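Local coordinates for putative chemotaxis protein (Desulfovibrio vulgaris str. Hildenborough, PDB 3H4Y) that probably acts as a CheX-type phosphatase in bacterial chemotaxis signalling, at residues A[11-16]-A[97-102]; A[15-20]-A[27-32]. All coordinates share one frame; numbering follows the deposited sequence.

Contact 1: residues A[11-16]-A[97-102]; sequences KPFIAA and NMISGQ
Ala16 points its CB at helix 84-109 and meets two places on it, the carbonyl oxygen of Ile99 (CB to O 3.7 Å) and the first side-chain carbon of Gln102 (CB to CB 3.8 Å). With only a methyl group at this point, the CA atoms of Ala16 and Ile99 come within 5.2 Å. Ile99 lies beside the methyl: its CG2, anti to the backbone N, is 4.3 Å from Ala16 CB. The same branch reaches the Phe13 ring obliquely, CG2 to CD1 4.4 Å, and so links the two residues from helix 10-25. Gln102 extends beyond CG, passing Ala16 with OE1 3.9 Å from its CA, and OE1 is hydrogen-bonded to ND2 of Asn19. No direct hydrogen bond joins the two segments; instead, a water donates to both Pro12 O and Gln102 O. Phe13 also packs on Met138 and Ile140 of strand 137-144, placing this end of helix 10-25 against the sheet. The axes of the two segments approach to 8.8 Å with their N-to-C directions at 135°, the geometry of a close, obliquely antiparallel helix pair, here in the helical layer that packs on an antiparallel sheet in this CheX-like alpha+beta fold.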
loop_
_atom_site.group_PDB
_atom_site.type_symbol
_atom_site.label_atom_id
_atom_site.label_comp_id
_atom_site.label_asym_id
_atom_site.label_seq_id
_atom_site.Cartn_x
_atom_site.Cartn_y
_atom_site.Cartn_z
ATOM N N LYS A 11 -7.886 10.477 17.595
ATOM C CA LYS A 11 -9.203 11.111 17.522
ATOM C C LYS A 11 -9.779 11.289 16.124
ATOM O O LYS A 11 -10.897 10.826 15.870
ATOM C CB LYS A 11 -9.258 12.427 18.332
ATOM C CG LYS A 11 -9.095 12.197 19.837
ATOM C CD LYS A 11 -9.220 13.505 20.626
ATOM C CE LYS A 11 -8.998 13.284 22.124
ATOM N NZ LYS A 11 -8.865 14.583 22.868
ATOM N N PRO A 12 -9.025 11.928 15.203
ATOM C CA PRO A 12 -9.557 12.082 13.836
ATOM C C PRO A 12 -9.794 10.728 13.126
ATOM O O PRO A 12 -10.697 10.605 12.284
ATOM C CB PRO A 12 -8.507 12.970 13.144
ATOM C CG PRO A 12 -7.279 12.889 13.999
ATOM C CD PRO A 12 -7.715 12.605 15.373
ATOM N N PHE A 13 -8.985 9.720 13.445
ATOM C CA PHE A 13 -9.189 8.378 12.872
ATOM C C PHE A 13 -10.415 7.676 13.386
ATOM O O PHE A 13 -11.126 7.010 12.619
ATOM C CB PHE A 13 -7.911 7.531 13.018
ATOM C CG PHE A 13 -6.859 7.925 12.035
ATOM C CD1 PHE A 13 -6.907 7.450 10.724
ATOM C CD2 PHE A 13 -5.863 8.847 12.374
ATOM C CE1 PHE A 13 -5.987 7.864 9.794
ATOM C CE2 PHE A 13 -4.932 9.253 11.434
ATOM C CZ PHE A 13 -5.010 8.750 10.129
ATOM N N ILE A 14 -10.664 7.799 14.686
ATOM C CA ILE A 14 -11.864 7.181 15.242
ATOM C C ILE A 14 -13.102 7.880 14.672
ATOM O O ILE A 14 -14.030 7.226 14.217
ATOM C CB ILE A 14 -11.825 7.217 16.778
ATOM C CG1 ILE A 14 -10.735 6.284 17.287
ATOM C CG2 ILE A 14 -13.216 6.833 17.370
ATOM C CD1 ILE A 14 -10.400 6.511 18.781
ATOM N N ALA A 15 -13.107 9.216 14.668
ATOM C CA ALA A 15 -14.225 9.955 14.146
ATOM C C ALA A 15 -14.491 9.625 12.681
ATOM O O ALA A 15 -15.649 9.367 12.277
ATOM C CB ALA A 15 -13.990 11.482 14.318
ATOM N N ALA A 16 -13.425 9.621 11.882
ATOM C CA ALA A 16 -13.509 9.296 10.436
ATOM C C ALA A 16 -14.045 7.887 10.188
ATOM O O ALA A 16 -14.942 7.674 9.368
ATOM C CB ALA A 16 -12.153 9.470 9.779
ATOM N N ASN A 97 -10.326 5.284 1.279
ATOM C CA ASN A 97 -10.173 6.620 0.720
ATOM C C ASN A 97 -10.933 7.685 1.537
ATOM O O ASN A 97 -10.384 8.791 1.765
ATOM C CB ASN A 97 -10.638 6.640 -0.711
ATOM C CG ASN A 97 -10.226 7.874 -1.391
ATOM O OD1 ASN A 97 -11.060 8.724 -1.721
ATOM N ND2 ASN A 97 -8.941 8.021 -1.569
HETATM N N MSE A 98 -12.160 7.403 1.971
HETATM C CA MSE A 98 -12.919 8.387 2.765
HETATM C C MSE A 98 -12.425 8.526 4.196
HETATM O O MSE A 98 -12.484 9.583 4.766
HETATM C CB MSE A 98 -14.405 8.077 2.703
HETATM C CG MSE A 98 -14.931 8.210 1.284
HETATM SE SE MSE A 98 -14.531 9.923 0.418
HETATM C CE MSE A 98 -14.992 11.053 1.862
ATOM N N ILE A 99 -11.944 7.433 4.766
ATOM C CA ILE A 99 -11.320 7.500 6.099
ATOM C C ILE A 99 -10.085 8.375 5.989
ATOM O O ILE A 99 -9.869 9.282 6.832
ATOM C CB ILE A 99 -10.979 6.125 6.656
ATOM C CG1 ILE A 99 -12.285 5.432 7.039
ATOM C CG2 ILE A 99 -10.014 6.243 7.881
ATOM C CD1 ILE A 99 -12.120 4.000 7.496
ATOM N N SER A 100 -9.283 8.172 4.938
ATOM C CA SER A 100 -8.122 9.014 4.703
ATOM C C SER A 100 -8.532 10.495 4.546
ATOM O O SER A 100 -7.941 11.397 5.144
ATOM C CB SER A 100 -7.344 8.564 3.452
ATOM O OG SER A 100 -6.376 9.560 3.040
ATOM N N GLY A 101 -9.562 10.734 3.745
ATOM C CA GLY A 101 -10.003 12.104 3.504
ATOM C C GLY A 101 -10.444 12.831 4.750
ATOM O O GLY A 101 -10.003 13.961 5.017
ATOM N N GLN A 102 -11.315 12.200 5.517
ATOM C CA GLN A 102 -11.831 12.816 6.737
ATOM C C GLN A 102 -10.775 12.885 7.846
ATOM O O GLN A 102 -10.709 13.880 8.576
ATOM C CB GLN A 102 -13.060 12.105 7.235
ATOM C CG GLN A 102 -14.272 12.329 6.328
ATOM C CD GLN A 102 -15.593 12.095 7.033
ATOM O OE1 GLN A 102 -15.632 11.658 8.173
ATOM N NE2 GLN A 102 -16.698 12.497 6.380
HETATM O O HOH W 1 -12.139 13.135 11.352
#

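Contact 2: residues A[15-20]-A[27-32]; sequences AATVNV and IQPQPG
Val18 and Pro29 bury the most surface here, and their CA atoms, 5.9 Å apart, are the closest pair between the segments. Pro29 turns its ring toward the helix, and CG lies against the backbone as well as the side chains: it is 3.9 Å from Val18 CA and 4.0 Å from Thr17 O. Val18 splits its two methyl groups between neighbouring residues of 27-32. CG2 stands near Pro29, 3.7 Å from its carbonyl O and 4.0 Å from its CG, the two side chains passing at a slant. CG1, anti to the backbone N at chi1 172°, is directed at the Gln28 amide, where NE2 is 3.7 Å away and the chains are roughly perpendicular. Although the CB of Gln28 starts away from the helix, a bend at chi2 (-73°) brings that amide back to the valine. Thr17 adds a smaller apolar contact, CG2 to Pro29 CG 4.1 Å, while its OG1 is hydrogen-bonded to Phe13 O one turn earlier. No hydrogen bond crosses between the segments, which meet by van der Waals packing. Beyond them, Phe142 and Phe149 of the sheet also touch Pro29. This is a helix-to-strand connection: the chain leaves helix 10-25, reverses past its flank and enters strand 30-37, outermost of the antiparallel sheet within this chain, in a CheX-like alpha+beta fold.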
loop_
_atom_site.group_PDB
_atom_site.type_symbol
_atom_site.label_atom_id
_atom_site.label_comp_id
_atom_site.label_asym_id
_atom_site.label_seq_id
_atom_site.Cartn_x
_atom_site.Cartn_y
_atom_site.Cartn_z
ATOM N N ALA A 15 -13.107 9.216 14.668
ATOM C CA ALA A 15 -14.225 9.955 14.146
ATOM C C ALA A 15 -14.491 9.625 12.681
ATOM O O ALA A 15 -15.649 9.367 12.277
ATOM C CB ALA A 15 -13.990 11.482 14.318
ATOM N N ALA A 16 -13.425 9.621 11.882
ATOM C CA ALA A 16 -13.509 9.296 10.436
ATOM C C ALA A 16 -14.045 7.887 10.188
ATOM O O ALA A 16 -14.942 7.674 9.368
ATOM C CB ALA A 16 -12.153 9.470 9.779
ATOM N N THR A 17 -13.498 6.939 10.925
ATOM C CA THR A 17 -13.885 5.535 10.789
ATOM C C THR A 17 -15.363 5.311 11.113
ATOM O O THR A 17 -16.105 4.685 10.348
ATOM C CB THR A 17 -12.990 4.621 11.639
ATOM O OG1 THR A 17 -11.645 4.721 11.184
ATOM C CG2 THR A 17 -13.424 3.153 11.517
ATOM N N VAL A 18 -15.814 5.889 12.225
ATOM C CA VAL A 18 -17.219 5.764 12.611
ATOM C C VAL A 18 -18.111 6.472 11.605
ATOM O O VAL A 18 -19.103 5.905 11.166
ATOM C CB VAL A 18 -17.455 6.285 14.045
ATOM C CG1 VAL A 18 -18.943 6.340 14.352
ATOM C CG2 VAL A 18 -16.697 5.410 15.042
ATOM N N ASN A 19 -17.745 7.680 11.168
ATOM C CA ASN A 19 -18.571 8.431 10.206
ATOM C C ASN A 19 -18.702 7.705 8.888
ATOM O O ASN A 19 -19.806 7.610 8.289
ATOM C CB ASN A 19 -17.967 9.776 9.825
ATOM C CG ASN A 19 -18.060 10.801 10.886
ATOM O OD1 ASN A 19 -18.761 10.638 11.888
ATOM N ND2 ASN A 19 -17.306 11.906 10.679
ATOM N N VAL A 20 -17.578 7.189 8.397
ATOM C CA VAL A 20 -17.577 6.574 7.075
ATOM C C VAL A 20 -18.342 5.250 7.098
ATOM O O VAL A 20 -19.198 5.018 6.259
ATOM C CB VAL A 20 -16.139 6.386 6.544
ATOM C CG1 VAL A 20 -16.098 5.505 5.299
ATOM C CG2 VAL A 20 -15.498 7.753 6.274
ATOM N N ILE A 27 -23.041 0.650 9.428
ATOM C CA ILE A 27 -22.318 -0.093 10.470
ATOM C C ILE A 27 -21.723 0.891 11.443
ATOM O O ILE A 27 -21.078 1.864 11.038
ATOM C CB ILE A 27 -21.198 -0.990 9.857
ATOM C CG1 ILE A 27 -21.826 -2.056 8.982
ATOM C CG2 ILE A 27 -20.274 -1.587 10.965
ATOM C CD1 ILE A 27 -20.830 -2.817 8.100
ATOM N N GLN A 28 -21.978 0.680 12.731
ATOM C CA GLN A 28 -21.401 1.527 13.785
ATOM C C GLN A 28 -20.240 0.744 14.419
ATOM O O GLN A 28 -20.465 -0.112 15.272
ATOM C CB GLN A 28 -22.466 1.865 14.825
ATOM C CG GLN A 28 -23.628 2.674 14.274
ATOM C CD GLN A 28 -23.279 4.116 13.991
ATOM O OE1 GLN A 28 -23.987 4.787 13.244
ATOM N NE2 GLN A 28 -22.203 4.612 14.598
ATOM N N PRO A 29 -18.987 1.028 14.006
ATOM C CA PRO A 29 -17.857 0.263 14.527
ATOM C C PRO A 29 -17.468 0.770 15.920
ATOM O O PRO A 29 -17.553 1.977 16.190
ATOM C CB PRO A 29 -16.756 0.548 13.504
ATOM C CG PRO A 29 -17.070 1.923 13.040
ATOM C CD PRO A 29 -18.549 2.072 13.069
ATOM N N GLN A 30 -17.035 -0.150 16.778
ATOM C CA GLN A 30 -16.631 0.181 18.141
ATOM C C GLN A 30 -15.124 0.140 18.226
ATOM O O GLN A 30 -14.534 -0.930 18.088
ATOM C CB GLN A 30 -17.224 -0.853 19.107
ATOM C CG GLN A 30 -16.684 -0.794 20.544
ATOM C CD GLN A 30 -17.071 0.494 21.220
ATOM O OE1 GLN A 30 -18.257 0.770 21.375
ATOM N NE2 GLN A 30 -16.072 1.307 21.620
ATOM N N PRO A 31 -14.479 1.279 18.484
ATOM C CA PRO A 31 -13.020 1.256 18.665
ATOM C C PRO A 31 -12.591 0.569 19.957
ATOM O O PRO A 31 -13.308 0.633 20.985
ATOM C CB PRO A 31 -12.658 2.742 18.736
ATOM C CG PRO A 31 -13.870 3.389 19.235
ATOM C CD PRO A 31 -15.033 2.630 18.664
ATOM N N GLY A 32 -11.453 -0.111 19.899
ATOM C CA GLY A 32 -10.737 -0.582 21.065
ATOM C C GLY A 32 -9.709 0.482 21.437
ATOM O O GLY A 32 -9.875 1.680 21.122
#

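Both contacts use helix 10-25 and overlap in sequence at Ala15 and Ala16, though of these only Ala16 touches a partner, and only in contact 1. Contact 1 joins the helix to the distant helix 84-109 and is mostly buried, three of its four touching residues being enclosed; its chemistry is methyl and aromatic packing of helix on helix, with one bridging water. Contact 2 joins it to the nearby chain entering strand 30-37 and is only partly buried, setting valine against proline and an exposed glutamine. Their centres lie about 9 Å apart. The Gln102–Asn19 hydrogen bond is the polar link between them, and Ile99 CD1 packs 3.8 Å from Thr17 OG1.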